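Phosphodiesterase (Candida albicans, PDB 6CPU) is a largely helical phosphodiesterase of the HD clan that holds a zinc ion in its metal site, with a magnesium ion also bound. Local coordinates at residues Leu342-Leu347 and Ser413-Ser418; Thr422-His427 and Ala461-Val466; Ala455-Cys460 and Asp546-Leu551. All coordinates share one frame; numbering follows the deposited sequence.

Contact 1 (Leu342-Leu347 and Ser413-Ser418)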
ATOM      1  N   LEU A 342      -6.691   8.473  10.621  1.00 28.64           N
ATOM      2  CA  LEU A 342      -5.969   9.098   9.522  1.00 29.11           C
ATOM      3  C   LEU A 342      -4.782   8.224   9.118  1.00 27.06           C
ATOM      4  O   LEU A 342      -4.540   8.004   7.925  1.00 24.45           O
ATOM      5  CB  LEU A 342      -5.461  10.488   9.918  1.00 30.89           C
ATOM      6  CG  LEU A 342      -5.289  11.561   8.837  1.00 34.22           C
ATOM      7  CD1 LEU A 342      -4.147  12.494   9.208  1.00 35.51           C
ATOM      8  CD2 LEU A 342      -5.060  11.036   7.429  1.00 35.12           C
ATOM      9  N   LEU A 343      -4.045   7.746  10.119  1.00 25.21           N
ATOM     10  CA  LEU A 343      -2.885   6.898   9.867  1.00 24.88           C
ATOM     11  C   LEU A 343      -3.283   5.586   9.185  1.00 23.82           C
ATOM     12  O   LEU A 343      -2.641   5.182   8.222  1.00 22.58           O
ATOM     13  CB  LEU A 343      -2.145   6.600  11.161  1.00 25.44           C
ATOM     14  CG  LEU A 343      -1.489   7.844  11.765  1.00 25.72           C
ATOM     15  CD1 LEU A 343      -1.059   7.572  13.192  1.00 25.63           C
ATOM     16  CD2 LEU A 343      -0.326   8.304  10.910  1.00 25.88           C
ATOM     17  N   VAL A 344      -4.328   4.938   9.694  1.00 24.61           N
ATOM     18  CA  VAL A 344      -4.859   3.718   9.069  1.00 23.99           C
ATOM     19  C   VAL A 344      -5.313   3.996   7.620  1.00 22.71           C
ATOM     20  O   VAL A 344      -4.985   3.226   6.718  1.00 21.46           O
ATOM     21  CB  VAL A 344      -5.953   3.050   9.937  1.00 24.17           C
ATOM     22  CG1 VAL A 344      -6.661   1.940   9.187  1.00 24.38           C
ATOM     23  CG2 VAL A 344      -5.337   2.476  11.210  1.00 25.44           C
ATOM     24  N   ALA A 345      -6.011   5.101   7.376  1.00 22.08           N
ATOM     25  CA  ALA A 345      -6.388   5.458   5.998  1.00 21.35           C
ATOM     26  C   ALA A 345      -5.199   5.677   5.087  1.00 21.32           C
ATOM     27  O   ALA A 345      -5.217   5.237   3.944  1.00 21.49           O
ATOM     28  CB  ALA A 345      -7.291   6.685   5.978  1.00 21.51           C
ATOM     29  N   ALA A 346      -4.153   6.355   5.567  1.00 20.73           N
ATOM     30  CA  ALA A 346      -2.961   6.528   4.753  1.00 21.32           C
ATOM     31  C   ALA A 346      -2.340   5.173   4.391  1.00 21.50           C
ATOM     32  O   ALA A 346      -1.920   4.957   3.249  1.00 22.80           O
ATOM     33  CB  ALA A 346      -1.942   7.413   5.477  1.00 22.53           C
ATOM     34  N   LEU A 347      -2.299   4.259   5.365  1.00 21.36           N
ATOM     35  CA  LEU A 347      -1.776   2.909   5.141  1.00 21.74           C
ATOM     36  C   LEU A 347      -2.515   2.172   4.007  1.00 20.78           C
ATOM     37  O   LEU A 347      -1.884   1.488   3.174  1.00 23.32           O
ATOM     38  CB  LEU A 347      -1.845   2.094   6.439  1.00 21.31           C
ATOM     39  CG  LEU A 347      -1.378   0.641   6.345  1.00 22.15           C
ATOM     40  CD1 LEU A 347       0.054   0.541   5.841  1.00 21.52           C
ATOM     41  CD2 LEU A 347      -1.531  -0.034   7.687  1.00 22.86           C
ATOM     42  N   SER A 413     -16.442   5.360   8.098  1.00 25.34           N
ATOM     43  CA  SER A 413     -16.821   6.493   7.245  1.00 24.97           C
ATOM     44  C   SER A 413     -15.713   7.522   7.091  1.00 24.75           C
ATOM     45  O   SER A 413     -15.541   8.089   6.019  1.00 25.54           O
ATOM     46  CB  SER A 413     -18.089   7.173   7.789  1.00 26.85           C
ATOM     47  OG  SER A 413     -19.191   6.301   7.690  1.00 27.25           O
ATOM     48  N   LEU A 414     -14.954   7.760   8.162  1.00 25.89           N
ATOM     49  CA  LEU A 414     -13.843   8.706   8.102  1.00 26.41           C
ATOM     50  C   LEU A 414     -12.736   8.182   7.198  1.00 24.77           C
ATOM     51  O   LEU A 414     -12.172   8.937   6.411  1.00 27.28           O
ATOM     52  CB  LEU A 414     -13.295   8.989   9.501  1.00 28.42           C
ATOM     53  CG  LEU A 414     -12.090   9.936   9.595  1.00 30.55           C
ATOM     54  CD1 LEU A 414     -12.357  11.256   8.896  1.00 30.64           C
ATOM     55  CD2 LEU A 414     -11.730  10.158  11.062  1.00 31.02           C
ATOM     56  N   ILE A 415     -12.442   6.887   7.305  1.00 23.84           N
ATOM     57  CA  ILE A 415     -11.422   6.267   6.450  1.00 22.60           C
ATOM     58  C   ILE A 415     -11.823   6.352   4.970  1.00 21.94           C
ATOM     59  O   ILE A 415     -10.985   6.688   4.116  1.00 22.08           O
ATOM     60  CB  ILE A 415     -11.129   4.817   6.888  1.00 22.56           C
ATOM     61  CG1 ILE A 415     -10.389   4.824   8.232  1.00 22.97           C
ATOM     62  CG2 ILE A 415     -10.305   4.097   5.820  1.00 21.84           C
ATOM     63  CD1 ILE A 415     -10.224   3.471   8.890  1.00 23.20           C
ATOM     64  N   ILE A 416     -13.092   6.057   4.664  1.00 21.94           N
ATOM     65  CA  ILE A 416     -13.605   6.141   3.287  1.00 22.99           C
ATOM     66  C   ILE A 416     -13.452   7.561   2.756  1.00 23.33           C
ATOM     67  O   ILE A 416     -12.944   7.789   1.653  1.00 21.86           O
ATOM     68  CB  ILE A 416     -15.087   5.708   3.199  1.00 23.61           C
ATOM     69  CG1 ILE A 416     -15.202   4.202   3.489  1.00 23.20           C
ATOM     70  CG2 ILE A 416     -15.679   6.077   1.839  1.00 23.45           C
ATOM     71  CD1 ILE A 416     -16.609   3.725   3.765  1.00 23.59           C
ATOM     72  N   SER A 417     -13.904   8.517   3.560  1.00 24.81           N
ATOM     73  CA  SER A 417     -13.804   9.926   3.204  1.00 26.25           C
ATOM     74  C   SER A 417     -12.365  10.316   2.848  1.00 24.83           C
ATOM     75  O   SER A 417     -12.113  10.935   1.814  1.00 25.72           O
ATOM     76  CB  SER A 417     -14.339  10.784   4.366  1.00 27.47           C
ATOM     77  OG  SER A 417     -13.956  12.130   4.207  1.00 31.84           O
ATOM     78  N   SER A 418     -11.414   9.924   3.689  1.00 25.95           N
ATOM     79  CA  SER A 418     -10.016  10.318   3.500  1.00 24.75           C
ATOM     80  C   SER A 418      -9.417   9.622   2.272  1.00 24.38           C
ATOM     81  O   SER A 418      -8.711  10.247   1.474  1.00 22.86           O
ATOM     82  CB  SER A 418      -9.195  10.038   4.761  1.00 25.44           C
ATOM     83  OG  SER A 418      -9.826  10.598   5.920  1.00 27.03           O
TER

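Contact 2 (Thr422-His427 and Ala461-Val466). With ZN (zinc ion), chain B.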
ATOM      1  N   THR A 422      -8.165  11.458  -1.894  1.00 27.86           N
ATOM      2  CA  THR A 422      -6.900  11.425  -2.640  1.00 28.15           C
ATOM      3  C   THR A 422      -7.048  11.431  -4.158  1.00 28.58           C
ATOM      4  O   THR A 422      -6.049  11.429  -4.858  1.00 29.19           O
ATOM      5  CB  THR A 422      -6.007  10.230  -2.243  1.00 28.44           C
ATOM      6  OG1 THR A 422      -6.652   9.001  -2.607  1.00 26.33           O
ATOM      7  CG2 THR A 422      -5.741  10.246  -0.741  1.00 27.48           C
ATOM      8  N   ASP A 423      -8.285  11.420  -4.653  1.00 29.46           N
ATOM      9  CA  ASP A 423      -8.577  11.552  -6.078  1.00 30.72           C
ATOM     10  C   ASP A 423      -8.219  12.953  -6.579  1.00 32.51           C
ATOM     11  O   ASP A 423      -8.866  13.931  -6.206  1.00 30.79           O
ATOM     12  CB  ASP A 423     -10.065  11.282  -6.330  1.00 30.39           C
ATOM     13  CG  ASP A 423     -10.455  11.399  -7.801  1.00 30.86           C
ATOM     14  OD1 ASP A 423      -9.560  11.438  -8.666  1.00 32.23           O
ATOM     15  OD2 ASP A 423     -11.672  11.442  -8.085  1.00 32.84           O
ATOM     16  N   MET A 424      -7.211  13.030  -7.435  1.00 34.86           N
ATOM     17  CA  MET A 424      -6.737  14.323  -7.949  1.00 39.93           C
ATOM     18  C   MET A 424      -7.716  14.991  -8.913  1.00 40.76           C
ATOM     19  O   MET A 424      -7.633  16.200  -9.127  1.00 43.73           O
ATOM     20  CB  MET A 424      -5.357  14.182  -8.596  1.00 40.96           C
ATOM     21  CG  MET A 424      -4.238  13.970  -7.583  1.00 43.10           C
ATOM     22  SD  MET A 424      -4.007  15.364  -6.452  1.00 47.06           S
ATOM     23  CE  MET A 424      -3.107  16.500  -7.510  1.00 47.19           C
ATOM     24  N   GLY A 425      -8.642  14.220  -9.484  1.00 40.05           N
ATOM     25  CA  GLY A 425      -9.748  14.791 -10.246  1.00 40.88           C
ATOM     26  C   GLY A 425     -10.698  15.628  -9.401  1.00 41.21           C
ATOM     27  O   GLY A 425     -11.525  16.361  -9.944  1.00 42.53           O
ATOM     28  N   GLU A 426     -10.598  15.510  -8.074  1.00 41.41           N
ATOM     29  CA  GLU A 426     -11.402  16.303  -7.143  1.00 42.98           C
ATOM     30  C   GLU A 426     -10.550  17.302  -6.359  1.00 42.68           C
ATOM     31  O   GLU A 426     -11.011  17.845  -5.356  1.00 40.86           O
ATOM     32  CB  GLU A 426     -12.107  15.388  -6.142  1.00 45.48           C
ATOM     33  CG  GLU A 426     -12.979  14.322  -6.771  1.00 49.04           C
ATOM     34  CD  GLU A 426     -14.127  14.917  -7.553  1.00 51.88           C
ATOM     35  OE1 GLU A 426     -14.864  15.749  -6.976  1.00 52.09           O
ATOM     36  OE2 GLU A 426     -14.280  14.553  -8.741  1.00 54.34           O
ATOM     37  N   HIS A 427      -9.315  17.525  -6.807  1.00 44.28           N
ATOM     38  CA  HIS A 427      -8.360  18.401  -6.118  1.00 46.07           C
ATOM     39  C   HIS A 427      -8.951  19.786  -5.860  1.00 47.76           C
ATOM     40  O   HIS A 427      -8.895  20.294  -4.736  1.00 44.03           O
ATOM     41  CB  HIS A 427      -7.082  18.527  -6.948  1.00 48.29           C
ATOM     42  CG  HIS A 427      -6.042  19.417  -6.340  1.00 52.21           C
ATOM     43  ND1 HIS A 427      -4.896  18.929  -5.750  1.00 53.05           N
ATOM     44  CD2 HIS A 427      -5.968  20.767  -6.243  1.00 54.30           C
ATOM     45  CE1 HIS A 427      -4.165  19.937  -5.310  1.00 54.43           C
ATOM     46  NE2 HIS A 427      -4.794  21.063  -5.594  1.00 54.78           N
ATOM     47  N   ALA A 461       0.033  14.400   2.308  1.00 28.17           N
ATOM     48  CA  ALA A 461       0.886  13.204   2.443  1.00 26.61           C
ATOM     49  C   ALA A 461       1.031  12.454   1.128  1.00 27.85           C
ATOM     50  O   ALA A 461       2.137  12.075   0.737  1.00 27.82           O
ATOM     51  CB  ALA A 461       0.331  12.287   3.518  1.00 27.05           C
ATOM     52  N   ASP A 462      -0.087  12.250   0.429  1.00 27.09           N
ATOM     53  CA  ASP A 462      -0.057  11.509  -0.829  1.00 28.27           C
ATOM     54  C   ASP A 462       0.816  12.172  -1.900  1.00 29.50           C
ATOM     55  O   ASP A 462       1.445  11.476  -2.701  1.00 29.82           O
ATOM     56  CB  ASP A 462      -1.476  11.309  -1.352  1.00 29.45           C
ATOM     57  CG  ASP A 462      -1.555  10.297  -2.478  1.00 30.87           C
ATOM     58  OD1 ASP A 462      -0.800   9.282  -2.496  1.00 30.52           O
ATOM     59  OD2 ASP A 462      -2.409  10.530  -3.350  1.00 33.99           O
ATOM     60  N   ILE A 463       0.862  13.508  -1.925  1.00 28.62           N
ATOM     61  CA  ILE A 463       1.683  14.219  -2.920  1.00 29.14           C
ATOM     62  C   ILE A 463       2.929  14.854  -2.287  1.00 30.77           C
ATOM     63  O   ILE A 463       3.430  15.875  -2.766  1.00 30.43           O
ATOM     64  CB  ILE A 463       0.864  15.278  -3.717  1.00 30.25           C
ATOM     65  CG1 ILE A 463       0.349  16.405  -2.817  1.00 31.24           C
ATOM     66  CG2 ILE A 463      -0.303  14.618  -4.437  1.00 30.59           C
ATOM     67  CD1 ILE A 463       0.022  17.671  -3.589  1.00 34.14           C
ATOM     68  N   SER A 464       3.452  14.221  -1.239  1.00 31.23           N
ATOM     69  CA  SER A 464       4.535  14.808  -0.441  1.00 30.92           C
ATOM     70  C   SER A 464       5.929  14.611  -1.027  1.00 30.83           C
ATOM     71  O   SER A 464       6.901  15.131  -0.467  1.00 33.21           O
ATOM     72  CB  SER A 464       4.483  14.257   0.988  1.00 31.64           C
ATOM     73  OG  SER A 464       4.788  12.871   1.004  1.00 32.90           O
ATOM     74  N   ASN A 465       6.052  13.893  -2.145  1.00 30.03           N
ATOM     75  CA  ASN A 465       7.355  13.642  -2.740  1.00 31.10           C
ATOM     76  C   ASN A 465       8.132  14.936  -3.007  1.00 33.49           C
ATOM     77  O   ASN A 465       9.337  14.983  -2.770  1.00 34.44           O
ATOM     78  CB  ASN A 465       7.229  12.882  -4.051  1.00 32.83           C
ATOM     79  CG  ASN A 465       6.825  11.433  -3.862  1.00 31.85           C
ATOM     80  OD1 ASN A 465       6.686  10.929  -2.737  1.00 31.99           O
ATOM     81  ND2 ASN A 465       6.653  10.746  -4.970  1.00 32.22           N
ATOM     82  N   VAL A 466       7.442  15.961  -3.512  1.00 32.64           N
ATOM     83  CA  VAL A 466       8.085  17.263  -3.777  1.00 34.62           C
ATOM     84  C   VAL A 466       8.450  18.052  -2.512  1.00 35.25           C
ATOM     85  O   VAL A 466       9.215  19.018  -2.608  1.00 36.14           O
ATOM     86  CB  VAL A 466       7.253  18.168  -4.724  1.00 33.41           C
ATOM     87  CG1 VAL A 466       7.113  17.509  -6.090  1.00 34.03           C
ATOM     88  CG2 VAL A 466       5.898  18.516  -4.130  1.00 34.36           C
TER
HETATM   89 ZN    ZN B 601      -1.070   7.372  -3.253  1.00 34.92          ZN
HETATM   90  O   HOH W   1      -3.731  12.636  -4.030  1.00 32.78           O
HETATM   91  O   HOH W   2      -3.022   7.984  -3.961  1.00 30.21           O
HETATM   92  O   HOH W   3      -0.389   7.937  -5.279  1.00 34.55           O

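Contact 3 (Ala455-Cys460 and Asp546-Leu551)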
ATOM      1  N   ALA A 455      -8.939  14.968   5.306  1.00 30.91           N
ATOM      2  CA  ALA A 455      -8.816  14.963   3.849  1.00 30.75           C
ATOM      3  C   ALA A 455      -7.627  15.771   3.357  1.00 31.05           C
ATOM      4  O   ALA A 455      -6.906  15.357   2.454  1.00 31.10           O
ATOM      5  CB  ALA A 455     -10.093  15.485   3.209  1.00 30.64           C
ATOM      6  N   LEU A 456      -7.426  16.941   3.946  1.00 32.24           N
ATOM      7  CA  LEU A 456      -6.319  17.791   3.549  1.00 32.12           C
ATOM      8  C   LEU A 456      -4.977  17.179   3.922  1.00 29.51           C
ATOM      9  O   LEU A 456      -4.028  17.271   3.166  1.00 32.33           O
ATOM     10  CB  LEU A 456      -6.468  19.185   4.172  1.00 33.63           C
ATOM     11  CG  LEU A 456      -7.679  19.978   3.662  1.00 35.34           C
ATOM     12  CD1 LEU A 456      -7.902  21.213   4.534  1.00 36.68           C
ATOM     13  CD2 LEU A 456      -7.522  20.360   2.199  1.00 35.77           C
ATOM     14  N   LEU A 457      -4.903  16.556   5.084  1.00 29.67           N
ATOM     15  CA  LEU A 457      -3.642  15.980   5.537  1.00 30.20           C
ATOM     16  C   LEU A 457      -3.248  14.785   4.669  1.00 28.90           C
ATOM     17  O   LEU A 457      -2.115  14.711   4.198  1.00 28.45           O
ATOM     18  CB  LEU A 457      -3.706  15.608   7.019  1.00 29.99           C
ATOM     19  CG  LEU A 457      -3.688  16.818   7.970  1.00 30.52           C
ATOM     20  CD1 LEU A 457      -3.753  16.367   9.415  1.00 31.31           C
ATOM     21  CD2 LEU A 457      -2.456  17.674   7.721  1.00 30.85           C
ATOM     22  N   ILE A 458      -4.199  13.886   4.406  1.00 28.70           N
ATOM     23  CA  ILE A 458      -3.902  12.731   3.558  1.00 27.28           C
ATOM     24  C   ILE A 458      -3.584  13.193   2.136  1.00 26.51           C
ATOM     25  O   ILE A 458      -2.726  12.624   1.497  1.00 25.96           O
ATOM     26  CB  ILE A 458      -5.027  11.664   3.603  1.00 28.22           C
ATOM     27  CG1 ILE A 458      -4.505  10.309   3.098  1.00 27.85           C
ATOM     28  CG2 ILE A 458      -6.252  12.123   2.819  1.00 28.64           C
ATOM     29  CD1 ILE A 458      -5.504   9.179   3.273  1.00 28.76           C
ATOM     30  N   LYS A 459      -4.241  14.246   1.641  1.00 28.21           N
ATOM     31  CA  LYS A 459      -3.892  14.795   0.322  1.00 28.98           C
ATOM     32  C   LYS A 459      -2.452  15.268   0.264  1.00 28.26           C
ATOM     33  O   LYS A 459      -1.736  15.008  -0.705  1.00 29.29           O
ATOM     34  CB  LYS A 459      -4.812  15.955  -0.065  1.00 30.22           C
ATOM     35  CG  LYS A 459      -6.122  15.510  -0.688  1.00 30.84           C
ATOM     36  CD  LYS A 459      -7.044  16.688  -0.999  1.00 31.36           C
ATOM     37  CE  LYS A 459      -6.456  17.597  -2.065  1.00 31.48           C
ATOM     38  NZ  LYS A 459      -6.008  16.862  -3.278  1.00 32.71           N
ATOM     39  N   CYS A 460      -2.046  15.999   1.296  1.00 31.10           N
ATOM     40  CA  CYS A 460      -0.683  16.528   1.374  1.00 30.95           C
ATOM     41  C   CYS A 460       0.323  15.373   1.450  1.00 29.27           C
ATOM     42  O   CYS A 460       1.316  15.350   0.721  1.00 30.75           O
ATOM     43  CB  CYS A 460      -0.548  17.464   2.576  1.00 32.25           C
ATOM     44  SG  CYS A 460      -1.299  19.103   2.319  1.00 35.89           S
ATOM     45  N   ASP A 546      -1.119  27.864   5.627  0.50 49.15           N
ATOM     46  CA  ASP A 546      -1.835  29.053   6.100  0.50 50.05           C
ATOM     47  C   ASP A 546      -2.811  28.693   7.220  0.50 48.76           C
ATOM     48  O   ASP A 546      -2.926  29.424   8.198  0.50 46.85           O
ATOM     49  CB  ASP A 546      -2.610  29.735   4.967  1.00 54.47           C
ATOM     50  CG  ASP A 546      -1.708  30.434   3.955  1.00 57.57           C
ATOM     51  OD1 ASP A 546      -0.475  30.464   4.152  1.00 63.57           O
ATOM     52  OD2 ASP A 546      -2.236  30.954   2.948  1.00 60.99           O
ATOM     53  N   LEU A 547      -3.516  27.574   7.069  1.00 47.65           N
ATOM     54  CA  LEU A 547      -4.455  27.107   8.094  1.00 48.77           C
ATOM     55  C   LEU A 547      -3.745  26.446   9.271  1.00 48.58           C
ATOM     56  O   LEU A 547      -4.186  26.579  10.411  1.00 50.76           O
ATOM     57  CB  LEU A 547      -5.463  26.109   7.503  1.00 50.17           C
ATOM     58  CG  LEU A 547      -6.459  25.467   8.486  1.00 51.67           C
ATOM     59  CD1 LEU A 547      -7.492  26.474   8.961  1.00 52.32           C
ATOM     60  CD2 LEU A 547      -7.151  24.266   7.863  1.00 53.78           C
ATOM     61  N   LEU A 548      -2.679  25.706   8.982  1.00 48.88           N
ATOM     62  CA  LEU A 548      -1.958  24.938   9.993  1.00 48.69           C
ATOM     63  C   LEU A 548      -0.477  25.326   9.966  1.00 48.45           C
ATOM     64  O   LEU A 548       0.341  24.640   9.340  1.00 45.99           O
ATOM     65  CB  LEU A 548      -2.126  23.437   9.734  1.00 48.35           C
ATOM     66  CG  LEU A 548      -3.550  22.875   9.764  1.00 47.76           C
ATOM     67  CD1 LEU A 548      -3.534  21.428   9.282  1.00 48.30           C
ATOM     68  CD2 LEU A 548      -4.178  22.973  11.147  1.00 46.77           C
ATOM     69  N   PRO A 549      -0.125  26.434  10.650  1.00 48.77           N
ATOM     70  CA  PRO A 549       1.220  27.034  10.628  1.00 48.71           C
ATOM     71  C   PRO A 549       2.378  26.044  10.756  1.00 45.06           C
ATOM     72  O   PRO A 549       3.429  26.251  10.154  1.00 43.82           O
ATOM     73  CB  PRO A 549       1.212  27.962  11.853  1.00 49.36           C
ATOM     74  CG  PRO A 549      -0.211  28.304  12.075  1.00 50.29           C
ATOM     75  CD  PRO A 549      -1.041  27.168  11.546  1.00 50.51           C
ATOM     76  N   GLN A 550       2.183  24.980  11.534  1.00 44.72           N
ATOM     77  CA  GLN A 550       3.271  24.037  11.834  1.00 42.94           C
ATOM     78  C   GLN A 550       3.815  23.278  10.617  1.00 41.96           C
ATOM     79  O   GLN A 550       4.912  22.720  10.679  1.00 38.21           O
ATOM     80  CB  GLN A 550       2.842  23.034  12.902  1.00 44.10           C
ATOM     81  CG  GLN A 550       2.402  23.646  14.225  1.00 44.46           C
ATOM     82  CD  GLN A 550       0.897  23.719  14.375  1.00 45.19           C
ATOM     83  OE1 GLN A 550       0.190  24.141  13.459  1.00 47.19           O
ATOM     84  NE2 GLN A 550       0.398  23.319  15.539  1.00 46.00           N
ATOM     85  N   LEU A 551       3.066  23.262   9.513  1.00 40.60           N
ATOM     86  CA  LEU A 551       3.501  22.554   8.306  1.00 41.47           C
ATOM     87  C   LEU A 551       4.203  23.454   7.290  1.00 40.53           C
ATOM     88  O   LEU A 551       4.485  23.022   6.168  1.00 38.10           O
ATOM     89  CB  LEU A 551       2.305  21.833   7.658  1.00 40.83           C
ATOM     90  CG  LEU A 551       1.367  21.095   8.628  1.00 40.73           C
ATOM     91  CD1 LEU A 551       0.285  20.351   7.857  1.00 41.60           C
ATOM     92  CD2 LEU A 551       2.123  20.135   9.538  1.00 41.19           C
TER

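Contact 1 (Leu342-Leu347 and Ser413-Ser418)
I415 meets V344 and A345 where helix 411-421 packs on helix 336-348. This is plain helix-helix packing inside the all-helical phosphodiesterase domain of the HD clan. The two short segments cross at -49°, and their axes approach to 9.0 Å. A345, whose CB points toward the other helix, lies at the nearest approach, its CA 5.1 Å from CA of I415.

Along 413-418, L414 comes first. Its side chain leans on S454 of helix 446-462.

I415 carries most of the apolar contact with two branches. Its CG2 lies anti to the backbone N, with CG1 beside that N (chi1 -70°). CG2 thus rests on the methyl of A345, with I415 CG2 4.0 Å from A345 CB. The longer branch reaches V344, where I415 CD1 is 3.9 Å from V344 CG1. Helix 377-394 borders this pair: F386 touches V344, and I387 and L391 touch I415.

S418 closes the row one turn on. Its CB lies 4.0 Å from CB of A345, so that methyl touches both I415 and S418. The hydroxyl turns back to its own helix. S418 OG donates to L414 O at 2.9 Å, and S418 N reaches the same oxygen from the opposite face of the carbonyl plane.

Contact 2 (Thr422-His427 and Ala461-Val466)
The zinc site is the setting of this contact, in which D462 faces T422. D462 OD1 binds the zinc ion at 2.1 Å. H278, H349 and D350 also bind the zinc, and waters 2 and 3 complete the six ligands. The other carboxylate oxygen, D462 OD2, serves the waters. Water 2 donates to it at 2.7 Å while bound to the metal, which ties the carboxylate to the zinc in two ways.

Water 1 bridges the segments. It donates to D462 OD2 at 2.6 Å and to T422 O at 2.7 Å. The direct touch is looser, with T422 CB 3.8 Å from D462 OD2. The T422 hydroxyl is bonded instead to I419 O, in the preceding helix.

This arrangement is the metal centre of the HD-type phosphodiesterase fold, and D462 supplies its ligand from the end of helix 446-462. CG of D462 is anti to the backbone N (chi1 -167°), which carries the carboxylate out to the metal.

Next along the chain, D423 forms an Asx turn. Its OD1 accepts from G425 N at 3.0 Å, from above the carboxylate plane. M424 SD packs against I463 CG2 at 4.3 Å, the apolar part of the contact.

Contact 3 (Ala455-Cys460 and Asp546-Leu551)
A small leucine cluster joins helix 446-462 to the turn that follows helix 525-547, within the all-helical fold of the phosphodiesterase domain. L457 comes from the helix. L548 and L551 come from the turn. All three are buried, and the contact is purely apolar.

L457 does the work through one methyl, CD2. Its CG is anti to the carbonyl carbon (chi1 -73°). A chi2 near 180° extends CD1, and the other methyl, CD2, is the one that meets the turn 548-551. The CB itself does not point straight at the turn, but the branched end does reach it.

L548 is the first residue to leave the helical conformation. The chain bends there and passes through P549 into the short 3-10 segment 549-551. The bend brings L548 and L551 to the same methyl, and the backbone bond from L551 N to L548 O, at 3.1 Å, closes the turn. L293 lies beside both L457 and L548 and extends the cluster. L334 and L342 also touch L457, so this leucine joins the turn to helix 336-348. L551 packs on V544 of helix 525-547 as well.

The L457 and L551 side chains cross at about a right angle, touching through one methyl of each. L548 CD1 lies 4.2 Å from L457 CD2, a slightly looser touch. L551 CD1 comes closer, 3.8 Å from L457 CD2.

In the fold
Helix 446-462 ties the three contacts together. It supplies L457 to contact 3 and, at its end, D462 to contact 2. It also packs on both helices of contact 1: L342 CD1 lies 3.8 Å from L457 CB, and S418 O lies 3.4 Å from I458 CG2. Contacts 2 and 3 have centres about 12 Å apart, and T422 CG2 meets I458 CG1 at 4.0 Å. Segment 422-427 follows closely on helix 411-421, so contact 1 leads into contact 2. Only contact 2 holds a zinc ligand. The side chain of A345 is about 11 Å from the zinc and that of L457 about 13 Å. The side chain of T422 is about 4 Å from the magnesium ion.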